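Local coordinates for xylose isomerase domain protein (Alicyclobacillus acidocaldarius subsp. acidocaldarius, PDB 3U0H), which probably acts as an isomerase built on a xylose isomerase-like TIM barrel, its substrate not being established, at residues 68-73 and 125-130; 74-79 and 117-122. All coordinates share one frame; numbering follows the deposited sequence.

Contact 1 of 2, residues 68-73 and 125-130; sequences LPLNLY and RQVAVE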
# COMPACT_ATOMS: atom_id res chain seq x y z
N LEU A 68 23.55 4.85 0.10
CA LEU A 68 22.45 5.53 0.85
C LEU A 68 22.93 6.68 1.71
O LEU A 68 23.64 6.46 2.66
CB LEU A 68 21.77 4.54 1.77
CG LEU A 68 20.56 4.99 2.57
CD1 LEU A 68 19.48 5.57 1.63
CD2 LEU A 68 20.08 3.73 3.33
N PRO A 69 22.53 7.92 1.43
CA PRO A 69 23.15 9.00 2.25
C PRO A 69 22.33 9.36 3.47
O PRO A 69 21.79 10.46 3.54
CB PRO A 69 23.21 10.18 1.28
CG PRO A 69 21.95 9.97 0.50
CD PRO A 69 21.84 8.47 0.26
N LEU A 70 22.19 8.39 4.37
CA LEU A 70 21.71 8.57 5.72
C LEU A 70 22.16 7.37 6.55
O LEU A 70 22.66 6.35 6.04
CB LEU A 70 20.18 8.68 5.74
CG LEU A 70 19.29 7.57 5.23
CD1 LEU A 70 19.25 6.29 6.07
CD2 LEU A 70 17.86 8.05 4.89
N ASN A 71 21.92 7.46 7.84
CA ASN A 71 22.38 6.49 8.77
C ASN A 71 21.09 5.85 9.28
O ASN A 71 20.25 6.51 9.90
CB ASN A 71 23.16 7.22 9.86
CG ASN A 71 23.72 6.30 10.95
OD1 ASN A 71 23.19 5.22 11.23
ND2 ASN A 71 24.81 6.76 11.60
N LEU A 72 20.97 4.55 9.02
CA LEU A 72 19.77 3.75 9.35
C LEU A 72 19.61 3.51 10.85
O LEU A 72 18.58 2.94 11.27
CB LEU A 72 19.79 2.40 8.62
CG LEU A 72 19.46 2.43 7.10
CD1 LEU A 72 19.92 1.13 6.45
CD2 LEU A 72 17.96 2.71 6.85
N TYR A 73 20.60 3.93 11.64
CA TYR A 73 20.69 3.71 13.08
C TYR A 73 20.65 5.02 13.84
O TYR A 73 20.81 5.01 15.04
CB TYR A 73 21.92 2.81 13.48
CG TYR A 73 22.10 1.64 12.51
CD1 TYR A 73 21.33 0.51 12.64
CD2 TYR A 73 22.94 1.73 11.40
CE1 TYR A 73 21.45 -0.54 11.74
CE2 TYR A 73 23.06 0.69 10.48
CZ TYR A 73 22.30 -0.44 10.65
OH TYR A 73 22.29 -1.48 9.75
N ARG A 125 12.12 0.13 4.48
CA ARG A 125 10.85 0.20 3.76
C ARG A 125 10.57 1.67 3.41
O ARG A 125 10.20 2.00 2.26
CB ARG A 125 9.73 -0.37 4.64
CG ARG A 125 8.34 -0.27 4.06
CD ARG A 125 7.26 -0.57 5.15
NE ARG A 125 7.60 -1.79 5.84
CZ ARG A 125 7.35 -2.14 7.11
NH1 ARG A 125 6.70 -1.36 7.94
NH2 ARG A 125 7.82 -3.33 7.53
N GLN A 126 10.67 2.54 4.41
CA GLN A 126 10.49 3.99 4.20
C GLN A 126 11.48 4.50 3.14
O GLN A 126 11.12 5.27 2.27
CB GLN A 126 10.60 4.75 5.50
CG GLN A 126 9.40 4.59 6.44
CD GLN A 126 9.59 5.33 7.77
OE1 GLN A 126 10.63 5.25 8.41
NE2 GLN A 126 8.59 6.06 8.17
N VAL A 127 12.72 4.06 3.19
CA VAL A 127 13.68 4.48 2.19
C VAL A 127 13.25 4.00 0.81
O VAL A 127 13.23 4.80 -0.14
CB VAL A 127 15.07 4.01 2.55
CG1 VAL A 127 16.07 4.14 1.38
CG2 VAL A 127 15.58 4.81 3.76
N ALA A 128 12.87 2.73 0.71
CA ALA A 128 12.50 2.14 -0.56
C ALA A 128 11.29 2.84 -1.14
O ALA A 128 11.23 3.09 -2.31
CB ALA A 128 12.17 0.67 -0.37
N VAL A 129 10.33 3.14 -0.30
CA VAL A 129 9.15 3.88 -0.71
C VAL A 129 9.46 5.27 -1.26
O VAL A 129 8.89 5.66 -2.28
CB VAL A 129 8.10 3.97 0.41
CG1 VAL A 129 6.98 4.98 0.07
CG2 VAL A 129 7.54 2.57 0.69
N GLU A 130 10.40 6.01 -0.67
CA GLU A 130 10.72 7.35 -1.19
C GLU A 130 11.30 7.19 -2.58
O GLU A 130 11.31 8.15 -3.38
CB GLU A 130 11.74 8.13 -0.32
CG GLU A 130 11.18 8.60 1.01
CD GLU A 130 9.96 9.46 0.79
OE1 GLU A 130 10.04 10.36 -0.06
OE2 GLU A 130 8.90 9.21 1.39
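Val-127 meets three leucines of the loop 68-73, which leads from strand 62-67 of a TIM barrel to the helix 76-84 that follows it. The tight part of the contact lies between Leu-68 and Val-127, whose side chains reach toward each other tip to tip, with Leu-68 CD1 3.7 Å from Val-127 CG1. Leu-68 gets there because its CG stands trans to the backbone nitrogen (chi1 -176°), which sends the branched end toward the helix. The backbone of Leu-68 is hydrogen-bonded to Thr-102, and its side chain lies on Val-101 and Ala-103, which places this end of the contact where the barrel wall meets its outer helices.

Between the two segments the approach to the second methyl of Val-127 is looser, though the valine also packs on Leu-83 and Leu-86. Leu-70 slides past it in the opposite direction, its CD2 4.1 Å from Val-127 CG2, and Leu-72 brings its own CD2 to 4.4 Å from the same CG2. The two valine methyls therefore divide the work, CG1 taking Leu-68 and CG2 the other two leucines. These four residues account for a modest 122 Å² of buried surface, with the nearest alpha carbons, of Leu-68 and Val-127, still 8.9 Å apart.

Toward solvent the loop turns polar, and Asn-71 and Tyr-73 are exposed. There the chain is bent by an Asx turn, in which Tyr-73 N donates to Asn-71 OD1 over 2.9 Å, the donor tilted 24° from the plane of the side-chain carbonyl.

Contact 2 of 2, residues 74-79 and 117-122; sequences DSEPVF and ISQLAR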
# COMPACT_ATOMS: atom_id res chain seq x y z
N ASP A 74 20.34 6.14 13.20
CA ASP A 74 20.25 7.40 13.94
C ASP A 74 19.02 7.39 14.84
O ASP A 74 18.18 6.48 14.78
CB ASP A 74 20.15 8.60 13.01
CG ASP A 74 21.49 9.26 12.75
OD1 ASP A 74 22.32 9.29 13.67
OD2 ASP A 74 21.74 9.77 11.64
N SER A 75 18.96 8.40 15.70
CA SER A 75 17.74 8.75 16.40
C SER A 75 16.62 9.01 15.35
O SER A 75 16.91 9.32 14.18
CB SER A 75 17.99 10.00 17.28
OG SER A 75 18.24 11.15 16.44
N GLU A 76 15.36 8.85 15.78
CA GLU A 76 14.21 8.99 14.88
C GLU A 76 14.18 10.39 14.22
O GLU A 76 14.06 10.46 13.00
CB GLU A 76 12.84 8.68 15.57
CG GLU A 76 11.66 8.34 14.62
CD GLU A 76 11.90 7.18 13.60
OE1 GLU A 76 12.61 6.19 13.91
OE2 GLU A 76 11.36 7.23 12.48
N PRO A 77 14.33 11.51 15.01
CA PRO A 77 14.20 12.83 14.39
C PRO A 77 15.30 13.08 13.33
O PRO A 77 15.03 13.71 12.34
CB PRO A 77 14.37 13.80 15.57
CG PRO A 77 14.20 12.96 16.81
CD PRO A 77 14.74 11.63 16.43
N VAL A 78 16.51 12.57 13.54
CA VAL A 78 17.59 12.79 12.55
C VAL A 78 17.32 11.92 11.33
O VAL A 78 17.46 12.37 10.19
CB VAL A 78 18.98 12.52 13.17
CG1 VAL A 78 20.10 12.62 12.12
CG2 VAL A 78 19.24 13.45 14.39
N PHE A 79 16.91 10.67 11.58
CA PHE A 79 16.59 9.76 10.51
C PHE A 79 15.47 10.34 9.63
O PHE A 79 15.60 10.39 8.41
CB PHE A 79 16.19 8.34 11.00
CG PHE A 79 15.57 7.51 9.93
CD1 PHE A 79 16.34 7.05 8.90
CD2 PHE A 79 14.21 7.29 9.90
CE1 PHE A 79 15.79 6.33 7.86
CE2 PHE A 79 13.64 6.56 8.87
CZ PHE A 79 14.46 6.07 7.85
N ILE A 117 15.82 -5.44 14.53
CA ILE A 117 15.35 -5.98 13.26
C ILE A 117 14.07 -5.29 12.83
O ILE A 117 13.94 -4.96 11.67
CB ILE A 117 15.11 -7.52 13.29
CG1 ILE A 117 16.41 -8.24 13.62
CG2 ILE A 117 14.60 -8.03 11.97
CD1 ILE A 117 16.38 -9.78 13.66
N SER A 118 13.14 -5.06 13.75
CA SER A 118 11.88 -4.43 13.38
C SER A 118 12.07 -2.96 12.91
O SER A 118 11.48 -2.55 11.88
CB SER A 118 10.91 -4.42 14.55
OG SER A 118 10.66 -5.72 15.02
N GLN A 119 12.87 -2.18 13.68
CA GLN A 119 13.07 -0.81 13.33
C GLN A 119 13.80 -0.75 11.98
O GLN A 119 13.45 0.06 11.08
CB GLN A 119 13.87 -0.06 14.40
CG GLN A 119 14.02 1.38 14.06
CD GLN A 119 14.82 2.19 15.07
OE1 GLN A 119 16.05 2.39 14.94
NE2 GLN A 119 14.12 2.71 16.04
N LEU A 120 14.82 -1.57 11.85
CA LEU A 120 15.58 -1.54 10.63
C LEU A 120 14.67 -1.92 9.38
O LEU A 120 14.75 -1.29 8.34
CB LEU A 120 16.85 -2.40 10.76
CG LEU A 120 17.75 -2.40 9.54
CD1 LEU A 120 18.40 -1.06 9.38
CD2 LEU A 120 18.80 -3.51 9.61
N ALA A 121 13.80 -2.92 9.54
CA ALA A 121 12.84 -3.33 8.47
C ALA A 121 12.01 -2.12 8.08
O ALA A 121 11.84 -1.81 6.89
CB ALA A 121 11.92 -4.47 8.91
N ARG A 122 11.52 -1.41 9.07
CA ARG A 122 10.59 -0.31 8.79
C ARG A 122 11.27 0.89 8.11
O ARG A 122 10.68 1.56 7.30
CB ARG A 122 9.86 0.11 10.07
CG ARG A 122 8.90 1.29 9.89
CD ARG A 122 9.55 2.63 10.19
NE ARG A 122 10.17 2.77 11.53
CZ ARG A 122 10.84 3.85 11.95
NH1 ARG A 122 11.06 4.91 11.16
NH2 ARG A 122 11.30 3.88 13.20
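Glu-76 OE1 accepts from Arg-122 NH2 over 2.7 Å and forms a second salt bridge with Arg-123 NH2, so two neighbouring arginines hold one carboxylate oxygen. The other oxygen, OE2, takes Arg-122 NH1, also at 2.7 Å, which makes the pair a bidentate, end-on salt bridge with one nitrogen for each oxygen. Its two halves differ in geometry. The NH2 bond is nearly straight (172° at the hydrogen) and leaves OE1 in the guanidinium plane, yet it meets that oxygen from well above the carboxylate plane. The NH1 bond is more bent (142°) and reaches OE2 on its syn side. The carboxylate and guanidinium planes stand 53° apart, so the pairing is not coplanar.

The two side chains come from opposite directions. Glu-76 is bent at chi2, while Arg-122 bends at both chi2 and chi3 to bring its head across to the other helix. Phe-79 slides past the arginine in the opposite direction, its CE2 3.8 Å from Arg-122 NH1 in an oblique approach that amounts to no stack. Gln-119 stays at the margin, its NE2 4.4 Å from Glu-76 OE1.

Further bonds restrain the guanidinium: NH1 also donates to Gln-126 OE1, and NE forms a salt bridge with Glu-167 OE1 of the second subunit. Two arginines at OE1 would probably help keep the Glu-76 carboxylate ionised. Ser-75 is the N-cap of helix 76-84, so the salt bridge joins the first turn of that helix to the middle of helix 113-131, which also packs through Ala-121 on Phe-165 and Ala-168 of helix 159-169.

In the fold
Both contacts tie the connection that follows strand 62-67 to helix 113-131, with contact 1 deeper, its centre about 15 Å from the chain centre, and contact 2 farther out at about 21 Å. Chemistry changes with that depth: between 68-73 and 125-130 the side chains that meet are apolar, beside strand 100-104, whereas 74-79 with 117-122 is dominated by charge. Both come near the second subunit, contact 2 with four residues and contact 1 with Arg-125 alone. Neither is fully buried. Their centres are about 9 Å apart and they touch directly, Leu-70 CD1 lying 3.9 Å from Phe-79 CE1, so apolar packing runs on from one contact into the other.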